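Local coordinates for putative glyoxalase superfamily protein (PDB 3IUZ) that probably acts as an iron(II)-dependent dioxygenase of the 2-oxoadipate dioxygenase/decarboxylase family, within the glyoxalase superfamily, at residues Asp92-Pro97 with Thr164-Pro170; Cys203-His208 with Ala230-Phe236. All coordinates share one frame; numbering follows the deposited sequence.

Contact 1. Residues Asp92-Pro97 with Thr164-Pro170; sequences DNGALP and TGNSADP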
# COMPACT_ATOMS: atom_id res chain seq x y z
N ASP A 92 11.36 16.54 -11.27
CA ASP A 92 12.68 16.22 -10.72
C ASP A 92 12.57 14.99 -9.83
O ASP A 92 12.60 15.09 -8.61
CB ASP A 92 13.22 17.41 -9.97
CG ASP A 92 14.71 17.32 -9.70
OD1 ASP A 92 15.38 16.37 -10.17
OD2 ASP A 92 15.21 18.23 -9.00
N ASN A 93 12.41 13.83 -10.46
CA ASN A 93 12.06 12.59 -9.76
C ASN A 93 13.07 11.51 -10.02
O ASN A 93 12.78 10.33 -9.88
CB ASN A 93 10.67 12.11 -10.18
CG ASN A 93 9.90 11.44 -9.05
OD1 ASN A 93 10.09 11.77 -7.89
ND2 ASN A 93 9.02 10.49 -9.38
N GLY A 94 14.28 11.90 -10.44
CA GLY A 94 15.34 10.92 -10.70
C GLY A 94 14.95 9.96 -11.81
O GLY A 94 14.48 10.37 -12.84
N ALA A 95 15.13 8.68 -11.59
CA ALA A 95 14.77 7.65 -12.58
C ALA A 95 13.34 7.13 -12.47
O ALA A 95 12.95 6.24 -13.23
CB ALA A 95 15.74 6.49 -12.48
N LEU A 96 12.56 7.69 -11.54
CA LEU A 96 11.24 7.23 -11.20
C LEU A 96 10.19 8.02 -11.97
O LEU A 96 10.23 9.26 -11.96
CB LEU A 96 10.99 7.40 -9.68
CG LEU A 96 9.80 6.64 -9.04
CD1 LEU A 96 10.00 5.13 -9.17
CD2 LEU A 96 9.74 7.16 -7.57
N PRO A 97 9.31 7.31 -12.72
CA PRO A 97 8.22 8.04 -13.36
C PRO A 97 7.47 8.91 -12.34
O PRO A 97 7.39 8.60 -11.14
CB PRO A 97 7.30 6.94 -13.92
CG PRO A 97 8.22 5.70 -14.04
CD PRO A 97 9.22 5.86 -12.92
N THR A 164 13.72 14.02 -3.91
CA THR A 164 13.27 13.05 -4.92
C THR A 164 14.17 12.92 -6.16
O THR A 164 14.08 11.91 -6.87
CB THR A 164 11.81 13.32 -5.38
OG1 THR A 164 11.73 14.60 -6.02
CG2 THR A 164 10.82 13.24 -4.19
N GLY A 165 15.04 13.90 -6.43
CA GLY A 165 15.72 13.97 -7.71
C GLY A 165 16.80 12.92 -7.92
O GLY A 165 17.36 12.80 -8.99
N ASN A 166 17.05 12.11 -6.91
CA ASN A 166 18.01 11.01 -7.02
C ASN A 166 17.32 9.64 -7.01
O ASN A 166 17.99 8.61 -6.92
CB ASN A 166 19.05 11.09 -5.87
CG ASN A 166 18.41 10.98 -4.45
OD1 ASN A 166 17.45 10.21 -4.22
ND2 ASN A 166 18.95 11.75 -3.50
N SER A 167 15.99 9.61 -7.08
CA SER A 167 15.28 8.36 -6.94
C SER A 167 15.73 7.29 -7.92
O SER A 167 16.02 7.59 -9.12
CB SER A 167 13.79 8.52 -7.12
OG SER A 167 13.24 9.41 -6.19
N ALA A 168 15.77 6.07 -7.43
CA ALA A 168 16.00 4.90 -8.30
C ALA A 168 14.67 4.49 -8.93
O ALA A 168 13.60 4.85 -8.42
CB ALA A 168 16.58 3.72 -7.53
N ASP A 169 14.76 3.78 -10.06
CA ASP A 169 13.61 3.04 -10.59
C ASP A 169 13.70 1.59 -10.17
O ASP A 169 14.56 0.81 -10.65
CB ASP A 169 13.50 3.17 -12.12
CG ASP A 169 12.22 2.52 -12.68
OD1 ASP A 169 11.54 1.80 -11.92
OD2 ASP A 169 11.89 2.77 -13.87
N PRO A 170 12.82 1.18 -9.24
CA PRO A 170 12.87 -0.21 -8.77
C PRO A 170 12.31 -1.27 -9.71
O PRO A 170 12.51 -2.47 -9.47
CB PRO A 170 11.99 -0.14 -7.51
CG PRO A 170 10.91 0.81 -7.97
CD PRO A 170 11.65 1.88 -8.68
O HOH W 1 18.01 16.04 -9.74
O HOH W 2 13.29 4.64 -15.19
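D92 meets the other segment at the end of helix 154-164, where the loop after strand 80-87 packs on the loop leading to helix 173-185. Its carbonyl O lies 2.8 Å from T164 OG1, whose one proton could go to it or to V160 O, and it takes a CA-H...O contact from G165. The D92 carboxylate swings over the same glycine, OD1 standing 3.5 Å from G165 CA, and a water bonded to OD1 reaches G165 O weakly. N93 opens a type II' beta turn that runs to L96. Its side chain lies obliquely across T164, with OD1 3.4 Å from T164 CB, while ND2 bends back to the carbonyls of L96 and P97 through two weak bonds. G94 has positive phi, and its CA lies 3.2 Å from G165 O. A95 N gives the direct backbone bond of the contact, to S167 O at 2.8 Å and nearly straight (169°). A95 CB faces the backbone near D169, and a water joins A95 O to D169 OD2. With CG anti to the backbone N (chi1 -165°), L96 sends CD1 to P170 CD, 3.7 Å away, the two side chains crossing at about a right angle; its other neighbours include A102 and R105 of helix 101-110. P97 only skirts D169, whose OD1 forms a salt bridge with R105. Across the contact, T164 to S167 form a type I turn in which T164 O accepts from both S167 N and S167 OG (2.7 Å), which orients the serine hydroxyl. A168 O is buried without a partner, L96 CD1 against it, and most of the polar grip between the two turns runs through backbone atoms.

Contact 2. Residues Cys203-His208 with Ala230-Phe236; sequences CFERQH and ATEGNAF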
# COMPACT_ATOMS: atom_id res chain seq x y z
N CYS A 203 9.29 -2.31 -5.05
CA CYS A 203 8.80 -1.04 -5.59
C CYS A 203 8.00 -0.26 -4.56
O CYS A 203 7.86 0.98 -4.65
CB CYS A 203 7.90 -1.29 -6.82
SG CYS A 203 8.71 -2.16 -8.19
N PHE A 204 7.42 -0.98 -3.59
CA PHE A 204 6.61 -0.39 -2.53
C PHE A 204 7.47 -0.03 -1.34
O PHE A 204 7.26 -0.52 -0.20
CB PHE A 204 5.45 -1.32 -2.17
CG PHE A 204 4.58 -1.65 -3.33
CD1 PHE A 204 4.92 -2.68 -4.19
CD2 PHE A 204 3.43 -0.91 -3.59
CE1 PHE A 204 4.17 -2.97 -5.29
CE2 PHE A 204 2.65 -1.22 -4.69
CZ PHE A 204 2.99 -2.23 -5.52
N GLU A 205 8.38 0.90 -1.62
CA GLU A 205 9.42 1.32 -0.68
C GLU A 205 9.96 2.71 -1.08
O GLU A 205 9.56 3.28 -2.10
CB GLU A 205 10.56 0.30 -0.68
CG GLU A 205 10.21 -1.11 -0.24
CD GLU A 205 9.64 -1.20 1.17
OE1 GLU A 205 9.76 -0.24 1.96
OE2 GLU A 205 9.09 -2.28 1.48
N ARG A 206 10.86 3.25 -0.27
CA ARG A 206 11.49 4.54 -0.53
C ARG A 206 12.56 4.34 -1.60
O ARG A 206 13.48 3.60 -1.38
CB ARG A 206 12.13 5.09 0.76
CG ARG A 206 12.52 6.57 0.75
CD ARG A 206 13.58 6.89 1.83
NE ARG A 206 14.88 6.39 1.41
CZ ARG A 206 15.90 6.12 2.23
NH1 ARG A 206 15.79 6.36 3.53
NH2 ARG A 206 17.03 5.62 1.73
N GLN A 207 12.43 5.02 -2.73
CA GLN A 207 13.37 4.91 -3.85
C GLN A 207 14.46 5.98 -3.88
O GLN A 207 15.45 5.84 -4.61
CB GLN A 207 12.58 5.00 -5.14
CG GLN A 207 11.49 3.90 -5.23
CD GLN A 207 12.02 2.54 -4.99
OE1 GLN A 207 13.13 2.23 -5.39
NE2 GLN A 207 11.21 1.68 -4.40
N HIS A 208 14.28 7.04 -3.10
CA HIS A 208 15.30 8.07 -2.93
C HIS A 208 16.21 7.77 -1.74
O HIS A 208 15.88 6.95 -0.87
CB HIS A 208 14.68 9.48 -2.85
CG HIS A 208 13.67 9.66 -1.76
ND1 HIS A 208 12.30 9.61 -1.97
CD2 HIS A 208 13.84 9.88 -0.42
CE1 HIS A 208 11.68 9.80 -0.81
NE2 HIS A 208 12.59 9.98 0.13
N ALA A 230 8.89 12.12 2.19
CA ALA A 230 10.32 12.23 2.26
C ALA A 230 11.00 11.12 3.04
O ALA A 230 12.12 10.71 2.72
CB ALA A 230 10.73 13.64 2.79
N THR A 231 10.33 10.60 4.07
CA THR A 231 10.96 9.59 4.90
C THR A 231 10.55 8.19 4.44
O THR A 231 11.37 7.27 4.51
CB THR A 231 10.66 9.77 6.44
OG1 THR A 231 9.34 9.29 6.75
CG2 THR A 231 10.82 11.22 6.88
N GLU A 232 9.31 8.03 4.00
CA GLU A 232 8.77 6.69 3.67
C GLU A 232 8.67 6.36 2.17
O GLU A 232 8.49 5.20 1.79
CB GLU A 232 7.35 6.51 4.25
CG GLU A 232 7.23 6.83 5.73
CD GLU A 232 8.25 6.07 6.54
OE1 GLU A 232 8.07 4.83 6.64
OE2 GLU A 232 9.20 6.73 7.02
N GLY A 233 8.80 7.37 1.31
CA GLY A 233 8.72 7.17 -0.14
C GLY A 233 7.40 6.55 -0.57
O GLY A 233 6.32 7.01 -0.13
N ASN A 234 7.49 5.50 -1.39
CA ASN A 234 6.31 4.80 -1.90
C ASN A 234 5.88 3.60 -1.07
O ASN A 234 5.04 2.80 -1.53
CB ASN A 234 6.57 4.35 -3.34
CG ASN A 234 7.09 5.45 -4.24
OD1 ASN A 234 8.10 5.26 -4.93
ND2 ASN A 234 6.40 6.59 -4.28
N ALA A 235 6.41 3.44 0.15
CA ALA A 235 5.92 2.38 1.05
C ALA A 235 4.44 2.61 1.37
O ALA A 235 3.98 3.76 1.42
CB ALA A 235 6.73 2.38 2.33
N PHE A 236 3.66 1.56 1.59
CA PHE A 236 2.25 1.71 2.01
C PHE A 236 2.11 2.68 3.22
O PHE A 236 2.82 2.53 4.23
CB PHE A 236 1.67 0.34 2.44
CG PHE A 236 1.04 -0.51 1.31
CD1 PHE A 236 0.97 -0.08 -0.00
CD2 PHE A 236 0.48 -1.75 1.63
CE1 PHE A 236 0.38 -0.90 -0.98
CE2 PHE A 236 -0.12 -2.55 0.66
CZ PHE A 236 -0.19 -2.13 -0.62
O HOH W 3 8.52 2.98 -6.58
O HOH W 4 5.17 -0.99 1.72
O HOH W 5 13.98 7.57 5.26
O HOH W 6 10.16 6.57 -3.41
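This is a buried loop-to-loop contact in which segment 203-208, between helices 190-200 and 213-222, lies against the C-terminal end of helix 224-232 and the type II' beta turn, E232 to A235, that follows it. G233, the first residue beyond the helix, has positive phi, and its CA packs 3.8 Å from R206 CA, a closeness possible because no CB intervenes. Beside it, N234 N bonds to E205 O at 3.1 Å, approaching from above the carbonyl plane. The N234 amide runs almost coplanar with that of Q207, whose NE2 bonds to P202 O; N234 OD1 lies near Q207 CG and receives bonds from two waters, one also held by C203 O and the other, weakly bound to OD1, by Q207 N, while ND2 turns to R86 O. F204, centre of an inverse gamma turn, brings its ring beside that of F236, in one of the latter's two conformers, at an oblique 73°, with L53 and L85 touching both. Its carbonyl O accepts a CA-H...O contact from A235 and a water that also bonds to F236 N. In one of its two conformers R206 lays CG over one face of the H208 ring, toward the rim, and NE donates to H208 O. Chi1 of 57° sets the H208 ring between backbone N and carbonyl carbon, and from there NE2, with the acceptor nearly in the ring plane, donates to A230 O at 2.7 Å and 171°.

How the contacts relate
The two contacts follow one another along the chain, neither nested nor crossed. From strand 80-87 the chain enters the loop holding 92-97, passes helix 101-110, three strands and helix 154-164, and returns at 164-170, where contact 1 closes. Helices 173-185 and 190-200 lead to 203-208, and contact 2 closes at the end of helix 224-232, before strand 238-242. Their centres are 11 Å apart, and they touch through the middle segments: A168 N probably bonds to Q207 O (2.8 Å), and N166 and S167 pack on H208. L96 reaches N234, linking the first segment to the last. Together they join the loops after strand 80-87, helix 154-164 and helix 190-200 to the end of helix 224-232.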